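Local coordinates for protein phosphoribosylaminoimidazole carboxylase, ATPase subunit (Thermus thermophilus, PDB 3AW8) that probably catalyses the ATP-dependent carboxylation of 5-aminoimidazole ribonucleotide with hydrogencarbonate to N5-carboxyaminoimidazole ribonucleotide, a step of purine biosynthesis, and binds AMP, at residues Ala185-Thr190 with Asp238-Leu243; Phe195-Glu200 with Thr294-Gln299; Gly45-Glu50 with Asn69-Ala74; Val181-Val186 with Lys225-Ala230. One frame throughout, in Å; residues are numbered along the deposited sequence.

Contact 1: Ala185-Thr190 with Asp238-Leu243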
loop_
_atom_site.group_PDB
_atom_site.type_symbol
_atom_site.label_atom_id
_atom_site.label_comp_id
_atom_site.label_asym_id
_atom_site.label_seq_id
_atom_site.Cartn_x
_atom_site.Cartn_y
_atom_site.Cartn_z
ATOM N N ALA A 185 -15.337 -12.325 -3.947
ATOM C CA ALA A 185 -14.744 -13.641 -4.135
ATOM C C ALA A 185 -13.689 -13.559 -5.221
ATOM O O ALA A 185 -13.712 -12.655 -6.056
ATOM C CB ALA A 185 -15.819 -14.662 -4.520
ATOM N N VAL A 186 -12.765 -14.506 -5.217
ATOM C CA VAL A 186 -11.715 -14.501 -6.216
ATOM C C VAL A 186 -11.331 -15.905 -6.664
ATOM O O VAL A 186 -11.298 -16.845 -5.871
ATOM C CB VAL A 186 -10.473 -13.744 -5.683
ATOM C CG1 VAL A 186 -10.255 -14.071 -4.223
ATOM C CG2 VAL A 186 -9.243 -14.102 -6.502
ATOM N N ARG A 187 -11.054 -16.035 -7.953
ATOM C CA ARG A 187 -10.668 -17.309 -8.525
ATOM C C ARG A 187 -9.471 -17.092 -9.434
ATOM O O ARG A 187 -9.549 -16.341 -10.408
ATOM C CB ARG A 187 -11.838 -17.902 -9.318
ATOM C CG ARG A 187 -11.565 -19.263 -9.950
ATOM C CD ARG A 187 -12.844 -19.862 -10.536
ATOM N NE ARG A 187 -12.597 -21.130 -11.221
ATOM C CZ ARG A 187 -12.093 -21.239 -12.448
ATOM N NH1 ARG A 187 -11.898 -22.435 -12.976
ATOM N NH2 ARG A 187 -11.799 -20.156 -13.153
ATOM N N GLY A 188 -8.362 -17.745 -9.097
ATOM C CA GLY A 188 -7.153 -17.628 -9.887
ATOM C C GLY A 188 -7.241 -18.303 -11.246
ATOM O O GLY A 188 -8.194 -19.022 -11.549
ATOM N N ARG A 189 -6.232 -18.063 -12.071
ATOM C CA ARG A 189 -6.179 -18.631 -13.406
ATOM C C ARG A 189 -5.982 -20.131 -13.270
ATOM O O ARG A 189 -6.350 -20.912 -14.150
ATOM C CB ARG A 189 -5.015 -18.009 -14.179
ATOM C CG ARG A 189 -5.062 -18.229 -15.672
ATOM C CD ARG A 189 -4.082 -17.313 -16.384
ATOM N NE ARG A 189 -2.695 -17.604 -16.036
ATOM C CZ ARG A 189 -1.669 -16.798 -16.305
ATOM N NH1 ARG A 189 -1.870 -15.638 -16.929
ATOM N NH2 ARG A 189 -0.437 -17.153 -15.955
ATOM N N THR A 190 -5.411 -20.524 -12.139
ATOM C CA THR A 190 -5.133 -21.921 -11.846
ATOM C C THR A 190 -6.379 -22.706 -11.452
ATOM O O THR A 190 -6.422 -23.927 -11.588
ATOM C CB THR A 190 -4.154 -22.026 -10.694
ATOM O OG1 THR A 190 -4.759 -21.457 -9.522
ATOM C CG2 THR A 190 -2.866 -21.278 -11.024
ATOM N N ASP A 238 -16.162 -19.529 -15.604
ATOM C CA ASP A 238 -14.724 -19.725 -15.785
ATOM C C ASP A 238 -14.072 -18.404 -15.403
ATOM O O ASP A 238 -13.167 -17.904 -16.074
ATOM C CB ASP A 238 -14.400 -20.065 -17.238
ATOM C CG ASP A 238 -14.176 -21.546 -17.444
ATOM O OD1 ASP A 238 -15.145 -22.335 -17.306
ATOM O OD2 ASP A 238 -13.019 -21.921 -17.731
ATOM N N TYR A 239 -14.564 -17.852 -14.303
ATOM C CA TYR A 239 -14.112 -16.577 -13.791
ATOM C C TYR A 239 -12.667 -16.601 -13.327
ATOM O O TYR A 239 -12.209 -17.563 -12.709
ATOM C CB TYR A 239 -15.004 -16.139 -12.624
ATOM C CG TYR A 239 -15.028 -14.642 -12.416
ATOM C CD1 TYR A 239 -15.924 -13.841 -13.117
ATOM C CD2 TYR A 239 -14.130 -14.023 -11.548
ATOM C CE1 TYR A 239 -15.928 -12.461 -12.960
ATOM C CE2 TYR A 239 -14.123 -12.640 -11.385
ATOM C CZ TYR A 239 -15.025 -11.868 -12.093
ATOM O OH TYR A 239 -15.051 -10.511 -11.918
ATOM N N VAL A 240 -11.956 -15.529 -13.644
ATOM C CA VAL A 240 -10.573 -15.372 -13.231
ATOM C C VAL A 240 -10.454 -13.943 -12.745
ATOM O O VAL A 240 -10.720 -12.994 -13.490
ATOM C CB VAL A 240 -9.591 -15.590 -14.386
ATOM C CG1 VAL A 240 -8.168 -15.462 -13.873
ATOM C CG2 VAL A 240 -9.822 -16.961 -15.007
ATOM N N GLY A 241 -10.078 -13.800 -11.483
ATOM C CA GLY A 241 -9.946 -12.481 -10.899
ATOM C C GLY A 241 -10.897 -12.325 -9.736
ATOM O O GLY A 241 -11.309 -13.310 -9.113
ATOM N N VAL A 242 -11.245 -11.085 -9.431
ATOM C CA VAL A 242 -12.152 -10.821 -8.333
ATOM C C VAL A 242 -13.562 -10.561 -8.832
ATOM O O VAL A 242 -13.780 -9.822 -9.789
ATOM C CB VAL A 242 -11.654 -9.642 -7.486
ATOM C CG1 VAL A 242 -12.751 -9.163 -6.530
ATOM C CG2 VAL A 242 -10.421 -10.083 -6.708
ATOM N N LEU A 243 -14.517 -11.194 -8.166
ATOM C CA LEU A 243 -15.924 -11.081 -8.510
ATOM C C LEU A 243 -16.661 -10.538 -7.282
ATOM O O LEU A 243 -16.419 -10.984 -6.163
ATOM C CB LEU A 243 -16.424 -12.476 -8.913
ATOM C CG LEU A 243 -17.830 -12.768 -9.429
ATOM C CD1 LEU A 243 -18.705 -13.170 -8.277
ATOM C CD2 LEU A 243 -18.381 -11.572 -10.172
#
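Neighbouring antiparallel strands in the large antiparallel sheet that includes the ATP-grasp strands meet here, Ala-185 to Arg-187 running against Gly-241 to Leu-243. Ala-185 and Leu-243 form a hydrogen-bonded pair: Ala-185 N lies 2.8 Å from Leu-243 O, and Leu-243 N lies 2.7 Å from Ala-185 O. The same pairing recurs two residues on, with 3.0 Å from Arg-187 N to Gly-241 O and 2.8 Å from Gly-241 N to Arg-187 O. Between them sits the non-hydrogen-bonded pair Val-186 and Val-242, where Val-242 CG2 packs 3.8 Å from Val-186 CB on the sheet face opposite to that of Ala-185 and Leu-243. Gly-241 has a phi of 119°, and a CB there would press against the carbonyl O of Val-240.

Arg-187 adds a side-chain bond to the backbone ones. Its CG is anti to the backbone N (chi1 -179°), and the chain stays extended to NE, its methylenes passing beside Tyr-239 O. Arg-187 NH2 then donates to Tyr-239 O over 2.7 Å. The oxygen lies in the guanidinium plane, whereas NH2 stands 37° out of the carbonyl plane. Val-240 CG1 packs on the backbone of Arg-189, 3.7 Å from Arg-189 N.

Asp-238 closes helix 220-237 as the C-prime residue of a Schellman motif, and Met-234 of that helix touches Ala-185, Arg-187 and Tyr-239. On the far edge of strand 179-187, Val-186 bonds through its backbone to Ala-194 of strand 193-204, while Val-242 N is bound by His-282 of helix 278-287.

Contact 2: Phe195-Glu200 with Thr294-Gln299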
loop_
_atom_site.group_PDB
_atom_site.type_symbol
_atom_site.label_atom_id
_atom_site.label_comp_id
_atom_site.label_asym_id
_atom_site.label_seq_id
_atom_site.Cartn_x
_atom_site.Cartn_y
_atom_site.Cartn_z
ATOM N N PHE A 195 -12.364 -16.454 -0.502
ATOM C CA PHE A 195 -13.527 -15.623 -0.193
ATOM C C PHE A 195 -13.251 -14.678 0.968
ATOM O O PHE A 195 -12.584 -15.052 1.938
ATOM C CB PHE A 195 -14.723 -16.522 0.148
ATOM C CG PHE A 195 -15.009 -17.565 -0.897
ATOM C CD1 PHE A 195 -15.943 -17.329 -1.901
ATOM C CD2 PHE A 195 -14.281 -18.753 -0.928
ATOM C CE1 PHE A 195 -16.143 -18.260 -2.921
ATOM C CE2 PHE A 195 -14.475 -19.683 -1.944
ATOM C CZ PHE A 195 -15.406 -19.436 -2.944
ATOM N N TYR A 196 -13.761 -13.453 0.865
ATOM C CA TYR A 196 -13.585 -12.446 1.911
ATOM C C TYR A 196 -14.780 -12.513 2.835
ATOM O O TYR A 196 -15.826 -13.031 2.466
ATOM C CB TYR A 196 -13.520 -11.028 1.312
ATOM C CG TYR A 196 -12.211 -10.687 0.658
ATOM C CD1 TYR A 196 -11.152 -10.156 1.400
ATOM C CD2 TYR A 196 -11.998 -10.961 -0.695
ATOM C CE1 TYR A 196 -9.902 -9.913 0.805
ATOM C CE2 TYR A 196 -10.764 -10.728 -1.295
ATOM C CZ TYR A 196 -9.721 -10.213 -0.541
ATOM O OH TYR A 196 -8.489 -10.068 -1.123
ATOM N N PRO A 197 -14.643 -11.989 4.056
ATOM C CA PRO A 197 -15.794 -12.030 4.956
ATOM C C PRO A 197 -16.931 -11.265 4.279
ATOM O O PRO A 197 -16.679 -10.407 3.437
ATOM C CB PRO A 197 -15.284 -11.298 6.195
ATOM C CG PRO A 197 -13.822 -11.615 6.188
ATOM C CD PRO A 197 -13.452 -11.459 4.740
ATOM N N LEU A 198 -18.173 -11.584 4.619
ATOM C CA LEU A 198 -19.293 -10.862 4.042
ATOM C C LEU A 198 -19.089 -9.435 4.504
ATOM O O LEU A 198 -18.370 -9.198 5.469
ATOM C CB LEU A 198 -20.632 -11.396 4.573
ATOM C CG LEU A 198 -21.245 -12.623 3.887
ATOM C CD1 LEU A 198 -22.471 -13.068 4.657
ATOM C CD2 LEU A 198 -21.623 -12.288 2.445
ATOM N N VAL A 199 -19.713 -8.484 3.824
ATOM C CA VAL A 199 -19.568 -7.086 4.189
ATOM C C VAL A 199 -20.947 -6.445 4.179
ATOM O O VAL A 199 -21.760 -6.736 3.299
ATOM C CB VAL A 199 -18.641 -6.344 3.177
ATOM C CG1 VAL A 199 -18.538 -4.863 3.531
ATOM C CG2 VAL A 199 -17.263 -6.981 3.172
ATOM N N GLU A 200 -21.219 -5.592 5.163
ATOM C CA GLU A 200 -22.501 -4.909 5.216
ATOM C C GLU A 200 -22.348 -3.549 4.552
ATOM O O GLU A 200 -21.516 -2.735 4.964
ATOM C CB GLU A 200 -22.966 -4.730 6.657
ATOM C CG GLU A 200 -24.108 -3.740 6.786
ATOM C CD GLU A 200 -24.678 -3.674 8.176
ATOM O OE1 GLU A 200 -25.372 -2.673 8.471
ATOM O OE2 GLU A 200 -24.441 -4.623 8.964
ATOM N N THR A 294 -7.294 -14.121 2.778
ATOM C CA THR A 294 -8.347 -13.122 2.848
ATOM C C THR A 294 -8.760 -12.855 4.294
ATOM O O THR A 294 -9.724 -12.132 4.551
ATOM C CB THR A 294 -9.580 -13.574 2.064
ATOM O OG1 THR A 294 -9.909 -14.914 2.447
ATOM C CG2 THR A 294 -9.313 -13.527 0.569
ATOM N N ALA A 295 -8.026 -13.432 5.237
ATOM C CA ALA A 295 -8.345 -13.248 6.646
ATOM C C ALA A 295 -8.385 -11.763 7.025
ATOM O O ALA A 295 -7.517 -10.988 6.629
ATOM C CB ALA A 295 -7.329 -13.987 7.505
ATOM N N PRO A 296 -9.406 -11.348 7.787
ATOM C CA PRO A 296 -9.529 -9.946 8.200
ATOM C C PRO A 296 -8.610 -9.557 9.349
ATOM O O PRO A 296 -8.264 -10.385 10.190
ATOM C CB PRO A 296 -10.998 -9.832 8.593
ATOM C CG PRO A 296 -11.290 -11.179 9.142
ATOM C CD PRO A 296 -10.614 -12.106 8.155
ATOM N N ARG A 297 -8.202 -8.293 9.362
ATOM C CA ARG A 297 -7.353 -7.760 10.416
ATOM C C ARG A 297 -8.280 -6.913 11.267
ATOM O O ARG A 297 -8.534 -5.747 10.953
ATOM C CB ARG A 297 -6.243 -6.874 9.844
ATOM C CG ARG A 297 -5.142 -7.609 9.089
ATOM C CD ARG A 297 -4.186 -6.603 8.468
ATOM N NE ARG A 297 -3.164 -7.215 7.623
ATOM C CZ ARG A 297 -2.434 -6.540 6.739
ATOM N NH1 ARG A 297 -1.522 -7.166 6.010
ATOM N NH2 ARG A 297 -2.628 -5.234 6.571
ATOM N N GLY A 298 -8.809 -7.513 12.327
ATOM C CA GLY A 298 -9.711 -6.787 13.200
ATOM C C GLY A 298 -11.021 -6.435 12.529
ATOM O O GLY A 298 -11.648 -7.281 11.893
ATOM N N GLN A 299 -11.432 -5.181 12.673
ATOM C CA GLN A 299 -12.683 -4.699 12.099
ATOM C C GLN A 299 -12.502 -3.412 11.313
ATOM O O GLN A 299 -11.755 -2.522 11.712
ATOM C CB GLN A 299 -13.699 -4.446 13.201
ATOM C CG GLN A 299 -14.399 -5.662 13.724
ATOM C CD GLN A 299 -15.297 -5.294 14.877
ATOM O OE1 GLN A 299 -14.817 -4.916 15.947
ATOM N NE2 GLN A 299 -16.611 -5.376 14.664
#
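Thr-294 and Pro-296 meet Phe-195, Tyr-196 and Pro-197 where the loop before strand 299-306 passes an interrupted part of strand 193-204; both strands belong to the large antiparallel sheet, which runs on from the ATP-grasp domain into the C-terminal part of the chain. The polar interaction is a single hydrogen bond, from Thr-294 OG1 to Phe-195 O at 2.7 Å. With chi1 at 49°, OG1 sits between the backbone N and the carbonyl carbon, and it approaches from above the Phe-195 carbonyl plane, 49° out of it.

The same threonine supplies a CH-pi contact through its other branch. Thr-294 CG2 stands over the centre of the Tyr-196 ring, 3.5 Å from the centroid and 12° off the ring normal. The phenol has its stronger polar partner outside the two segments: Tyr-196 OH bonds to Thr-276 O. Asn-281 of helix 278-287 touches both Tyr-196 and Thr-294. An alanine in place of Tyr-196 would probably leave the Thr-294 methyl without the flat surface beneath it and Thr-276 O without the phenol donor.

Apolar packing joins the two prolines, whose rings cross obliquely, Pro-197 CG lying 3.8 Å from Pro-296 CD. Pro-214 touches Pro-197 as well. Further along the loop, Arg-297 packs on His-322 of the second subunit. Back within the contact, the Pro-197 ring also approaches the loop backbone, Pro-197 CD lying 3.8 Å from Thr-294 O.

Contact 3: Gly45-Glu50 with Asn69-Ala74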
loop_
_atom_site.group_PDB
_atom_site.type_symbol
_atom_site.label_atom_id
_atom_site.label_comp_id
_atom_site.label_asym_id
_atom_site.label_seq_id
_atom_site.Cartn_x
_atom_site.Cartn_y
_atom_site.Cartn_z
ATOM N N GLY A 45 -8.306 7.699 -25.136
ATOM C CA GLY A 45 -9.022 7.277 -26.323
ATOM C C GLY A 45 -10.339 6.608 -25.992
ATOM O O GLY A 45 -10.492 6.058 -24.903
ATOM N N GLU A 46 -11.292 6.656 -26.920
ATOM C CA GLU A 46 -12.594 6.023 -26.711
ATOM C C GLU A 46 -12.399 4.515 -26.790
ATOM O O GLU A 46 -11.528 4.045 -27.509
ATOM C CB GLU A 46 -13.587 6.465 -27.790
ATOM C CG GLU A 46 -13.784 7.972 -27.894
ATOM C CD GLU A 46 -14.526 8.553 -26.700
ATOM O OE1 GLU A 46 -14.660 9.797 -26.630
ATOM O OE2 GLU A 46 -14.979 7.772 -25.832
ATOM N N PHE A 47 -13.204 3.760 -26.053
ATOM C CA PHE A 47 -13.097 2.302 -26.061
ATOM C C PHE A 47 -13.508 1.706 -27.398
ATOM O O PHE A 47 -13.107 0.594 -27.737
ATOM C CB PHE A 47 -13.956 1.694 -24.951
ATOM C CG PHE A 47 -13.482 2.033 -23.570
ATOM C CD1 PHE A 47 -12.255 1.568 -23.108
ATOM C CD2 PHE A 47 -14.257 2.833 -22.730
ATOM C CE1 PHE A 47 -11.804 1.893 -21.833
ATOM C CE2 PHE A 47 -13.813 3.165 -21.454
ATOM C CZ PHE A 47 -12.587 2.697 -21.002
ATOM N N LEU A 48 -14.310 2.448 -28.154
ATOM C CA LEU A 48 -14.756 1.971 -29.448
ATOM C C LEU A 48 -13.909 2.507 -30.597
ATOM O O LEU A 48 -14.226 2.288 -31.768
ATOM C CB LEU A 48 -16.232 2.307 -29.653
ATOM C CG LEU A 48 -17.107 1.535 -28.664
ATOM C CD1 LEU A 48 -18.575 1.811 -28.949
ATOM C CD2 LEU A 48 -16.795 0.040 -28.757
ATOM N N ASP A 49 -12.833 3.210 -30.249
ATOM C CA ASP A 49 -11.896 3.731 -31.236
ATOM C C ASP A 49 -10.886 2.598 -31.394
ATOM O O ASP A 49 -9.942 2.471 -30.611
ATOM C CB ASP A 49 -11.213 4.997 -30.711
ATOM C CG ASP A 49 -10.027 5.437 -31.571
ATOM O OD1 ASP A 49 -9.490 6.536 -31.303
ATOM O OD2 ASP A 49 -9.622 4.694 -32.499
ATOM N N GLU A 50 -11.105 1.762 -32.402
ATOM C CA GLU A 50 -10.251 0.609 -32.645
ATOM C C GLU A 50 -8.773 0.974 -32.669
ATOM O O GLU A 50 -7.936 0.204 -32.196
ATOM C CB GLU A 50 -10.655 -0.070 -33.955
ATOM C CG GLU A 50 -10.303 -1.538 -34.024
ATOM C CD GLU A 50 -10.988 -2.246 -35.176
ATOM O OE1 GLU A 50 -11.002 -3.494 -35.171
ATOM O OE2 GLU A 50 -11.506 -1.560 -36.085
ATOM N N ASN A 69 -18.906 -0.532 -17.118
ATOM C CA ASN A 69 -19.732 -0.345 -18.295
ATOM C C ASN A 69 -18.916 -0.277 -19.571
ATOM O O ASN A 69 -19.400 0.192 -20.602
ATOM C CB ASN A 69 -20.588 0.908 -18.164
ATOM C CG ASN A 69 -21.892 0.635 -17.462
ATOM O OD1 ASN A 69 -22.339 -0.513 -17.396
ATOM N ND2 ASN A 69 -22.523 1.684 -16.943
ATOM N N VAL A 70 -17.675 -0.742 -19.502
ATOM C CA VAL A 70 -16.825 -0.743 -20.677
ATOM C C VAL A 70 -17.542 -1.539 -21.766
ATOM O O VAL A 70 -18.156 -2.573 -21.484
ATOM C CB VAL A 70 -15.466 -1.405 -20.384
ATOM C CG1 VAL A 70 -15.652 -2.895 -20.092
ATOM C CG2 VAL A 70 -14.530 -1.187 -21.557
ATOM N N PRO A 71 -17.492 -1.053 -23.022
ATOM C CA PRO A 71 -18.137 -1.726 -24.156
ATOM C C PRO A 71 -17.596 -3.137 -24.286
ATOM O O PRO A 71 -16.400 -3.318 -24.476
ATOM C CB PRO A 71 -17.735 -0.857 -25.342
ATOM C CG PRO A 71 -17.631 0.502 -24.739
ATOM C CD PRO A 71 -16.887 0.221 -23.454
ATOM N N VAL A 72 -18.458 -4.137 -24.175
ATOM C CA VAL A 72 -18.001 -5.518 -24.286
ATOM C C VAL A 72 -17.328 -5.753 -25.645
ATOM O O VAL A 72 -16.532 -6.680 -25.813
ATOM C CB VAL A 72 -19.166 -6.508 -24.114
ATOM C CG1 VAL A 72 -20.065 -6.461 -25.325
ATOM C CG2 VAL A 72 -18.626 -7.907 -23.893
ATOM N N GLU A 73 -17.654 -4.907 -26.615
ATOM C CA GLU A 73 -17.056 -5.021 -27.935
ATOM C C GLU A 73 -15.538 -4.830 -27.849
ATOM O O GLU A 73 -14.774 -5.542 -28.506
ATOM C CB GLU A 73 -17.645 -3.971 -28.883
ATOM C CG GLU A 73 -19.138 -4.111 -29.178
ATOM C CD GLU A 73 -20.030 -3.571 -28.070
ATOM O OE1 GLU A 73 -19.829 -2.410 -27.647
ATOM O OE2 GLU A 73 -20.945 -4.300 -27.633
ATOM N N ALA A 74 -15.106 -3.859 -27.044
ATOM C CA ALA A 74 -13.680 -3.583 -26.874
ATOM C C ALA A 74 -12.967 -4.735 -26.170
ATOM O O ALA A 74 -11.813 -5.033 -26.466
ATOM C CB ALA A 74 -13.482 -2.293 -26.095
#
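Phe-47 and Ala-74 bring their CA atoms to 6.0 Å, where a type I beta turn from Glu-46 to Asp-49 passes the first turn of helix 72-81. The beta turn is closed by Asp-49 N on Glu-46 O, and Pro-71 occupies the N-cap position of the helix. No hydrogen bond crosses between the segments, so the contact is carried by side-chain packing.

With CG anti to its carbonyl carbon (chi1 -66°), Phe-47 holds its ring against Val-70, whose CG2 lies over the ring centre in a CH-pi contact, 3.9 Å from the centroid and 12° off the normal. Pro-71 reaches the root of the same side chain, with its CD 3.6 Å from Phe-47 CB. Ala-74 CB comes to 3.3 Å from Phe-47 O.

In the preATP-grasp domain, whose parallel sheet is of Rossmann type, the segments follow the two outermost strands, 41-44 and 62-65, and meet beyond their C-terminal ends. Phe-47 also meets the ring of Phe-67, the planes about 40° apart. An alanine at Phe-47 would keep the CB contacts with Pro-71 and Ala-74, but would probably open a gap beneath Val-70 CG2 and leave Phe-67 without its aromatic neighbour.

Leu-48 packs on the ring of Pro-71, its CD2 3.7 Å from Pro-71 CB. Beyond the apolar patch, Glu-50 OE1 forms a salt bridge with Arg-77 NE, tying helix 50-57 to helix 72-81.

Contact 4: Val181-Val186 with Lys225-Ala230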
loop_
_atom_site.group_PDB
_atom_site.type_symbol
_atom_site.label_atom_id
_atom_site.label_comp_id
_atom_site.label_asym_id
_atom_site.label_seq_id
_atom_site.Cartn_x
_atom_site.Cartn_y
_atom_site.Cartn_z
ATOM N N VAL A 181 -25.769 -6.718 1.844
ATOM C CA VAL A 181 -24.434 -7.232 2.088
ATOM C C VAL A 181 -23.821 -7.641 0.759
ATOM O O VAL A 181 -24.519 -7.757 -0.245
ATOM C CB VAL A 181 -24.450 -8.448 3.066
ATOM C CG1 VAL A 181 -25.023 -8.018 4.411
ATOM C CG2 VAL A 181 -25.246 -9.607 2.480
ATOM N N SER A 182 -22.510 -7.837 0.743
ATOM C CA SER A 182 -21.843 -8.244 -0.484
ATOM C C SER A 182 -20.711 -9.180 -0.135
ATOM O O SER A 182 -20.161 -9.124 0.965
ATOM C CB SER A 182 -21.295 -7.030 -1.239
ATOM O OG SER A 182 -20.178 -6.482 -0.573
ATOM N N LEU A 183 -20.373 -10.051 -1.074
ATOM C CA LEU A 183 -19.295 -11.000 -0.858
ATOM C C LEU A 183 -18.287 -10.884 -1.986
ATOM O O LEU A 183 -18.618 -11.131 -3.146
ATOM C CB LEU A 183 -19.840 -12.430 -0.803
ATOM C CG LEU A 183 -18.766 -13.503 -0.609
ATOM C CD1 LEU A 183 -19.009 -14.230 0.694
ATOM C CD2 LEU A 183 -18.777 -14.475 -1.773
ATOM N N LEU A 184 -17.068 -10.480 -1.658
ATOM C CA LEU A 184 -16.034 -10.382 -2.671
ATOM C C LEU A 184 -15.394 -11.763 -2.749
ATOM O O LEU A 184 -14.980 -12.320 -1.736
ATOM C CB LEU A 184 -14.981 -9.331 -2.293
ATOM C CG LEU A 184 -15.392 -7.856 -2.243
ATOM C CD1 LEU A 184 -16.224 -7.533 -3.461
ATOM C CD2 LEU A 184 -16.191 -7.560 -0.984
ATOM N N ALA A 185 -15.337 -12.325 -3.947
ATOM C CA ALA A 185 -14.744 -13.641 -4.135
ATOM C C ALA A 185 -13.689 -13.559 -5.221
ATOM O O ALA A 185 -13.712 -12.655 -6.056
ATOM C CB ALA A 185 -15.819 -14.662 -4.520
ATOM N N VAL A 186 -12.765 -14.506 -5.217
ATOM C CA VAL A 186 -11.715 -14.501 -6.216
ATOM C C VAL A 186 -11.331 -15.905 -6.664
ATOM O O VAL A 186 -11.298 -16.845 -5.871
ATOM C CB VAL A 186 -10.473 -13.744 -5.683
ATOM C CG1 VAL A 186 -10.255 -14.071 -4.223
ATOM C CG2 VAL A 186 -9.243 -14.102 -6.502
ATOM N N LYS A 225 -23.011 -19.897 2.893
ATOM C CA LYS A 225 -24.130 -19.714 1.976
ATOM C C LYS A 225 -23.676 -18.822 0.816
ATOM O O LYS A 225 -23.758 -19.208 -0.357
ATOM C CB LYS A 225 -25.308 -19.075 2.736
ATOM C CG LYS A 225 -26.695 -19.239 2.095
ATOM C CD LYS A 225 -27.794 -18.799 3.081
ATOM C CE LYS A 225 -29.213 -18.977 2.533
ATOM N NZ LYS A 225 -29.571 -18.037 1.427
ATOM N N ALA A 226 -23.184 -17.633 1.160
ATOM C CA ALA A 226 -22.702 -16.669 0.179
ATOM C C ALA A 226 -21.556 -17.243 -0.647
ATOM O O ALA A 226 -21.533 -17.126 -1.872
ATOM C CB ALA A 226 -22.247 -15.401 0.887
ATOM N N GLU A 227 -20.602 -17.867 0.030
ATOM C CA GLU A 227 -19.462 -18.447 -0.655
ATOM C C GLU A 227 -19.900 -19.520 -1.641
ATOM O O GLU A 227 -19.338 -19.642 -2.730
ATOM C CB GLU A 227 -18.478 -19.024 0.363
ATOM C CG GLU A 227 -17.855 -17.969 1.260
ATOM C CD GLU A 227 -16.727 -18.513 2.112
ATOM O OE1 GLU A 227 -15.814 -19.140 1.542
ATOM O OE2 GLU A 227 -16.745 -18.314 3.346
ATOM N N ALA A 228 -20.915 -20.290 -1.258
ATOM C CA ALA A 228 -21.436 -21.354 -2.104
ATOM C C ALA A 228 -22.018 -20.767 -3.391
ATOM O O ALA A 228 -21.723 -21.236 -4.498
ATOM C CB ALA A 228 -22.496 -22.130 -1.351
ATOM N N TYR A 229 -22.848 -19.741 -3.246
ATOM C CA TYR A 229 -23.438 -19.100 -4.410
ATOM C C TYR A 229 -22.313 -18.542 -5.286
ATOM O O TYR A 229 -22.346 -18.654 -6.514
ATOM C CB TYR A 229 -24.360 -17.950 -3.987
ATOM C CG TYR A 229 -25.539 -18.348 -3.120
ATOM C CD1 TYR A 229 -26.339 -19.441 -3.450
ATOM C CD2 TYR A 229 -25.893 -17.589 -2.009
ATOM C CE1 TYR A 229 -27.469 -19.765 -2.698
ATOM C CE2 TYR A 229 -27.022 -17.902 -1.249
ATOM C CZ TYR A 229 -27.809 -18.991 -1.602
ATOM O OH TYR A 229 -28.946 -19.282 -0.878
ATOM N N ALA A 230 -21.310 -17.953 -4.643
ATOM C CA ALA A 230 -20.185 -17.358 -5.353
ATOM C C ALA A 230 -19.372 -18.378 -6.135
ATOM O O ALA A 230 -18.931 -18.103 -7.252
ATOM C CB ALA A 230 -19.290 -16.625 -4.376
#
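Leu-183 turns its CG anti to the backbone N (chi1 179°), and a chi2 of 118° sets its two methyl branches against Ala-226 and Ala-230, residues one helical turn apart. Leu-183 CD1 meets Ala-226 CB at 3.4 Å, and Leu-183 CD2 meets Ala-230 CB at 3.4 Å. The fork thus rests on two small side chains of one helix face. Leu-183 CD1 also touches Glu-227 CG at 4.0 Å, the leucine and glutamate side chains crossing at about a right angle.

Two residues along the strand, Ala-185 CB lies 4.0 Å from Ala-230 CB, so a single helix methyl touches both strand side chains. Methyl-sized groups at these positions go with an axis separation of 9.1 Å, the two axes making an angle of 53°. No hydrogen bond crosses the interface.

Leu-198 of strand 193-204 touches Leu-183 and Ala-226, and Leu-254 of strand 253-260 touches Ala-226, extending the apolar layer to either side of strand 179-187. The arrangement is a helix-on-sheet packing in the alpha+beta architecture of the ATP-grasp domain: helix 220-237 lies against the large antiparallel sheet, with the Leu-183 side chain about 12 Å from that of Glu-180, an AMP-binding residue.

Overall arrangement
Contacts 1 and 4 are buried and share strand 179-187: contact 1 joins its edge to strand 241-250 by backbone hydrogen bonds, whereas contact 4 packs one of its faces on helix 220-237 through apolar carbons alone. Contact 2 lies nearer the surface, on the next strand of the same sheet. It touches both of them, with Phe-195 packing on Ala-185 and probable backbone hydrogen bonds reaching Ser-182 and Leu-184; its own chemistry mixes a hydroxyl bond, a CH-pi contact and proline packing. Contact 3 stands apart in the preATP-grasp domain, its centre about 34 Å from that of contact 2. Partly buried, it joins a loop to the start of helix 72-81 by apolar packing without hydrogen bonds.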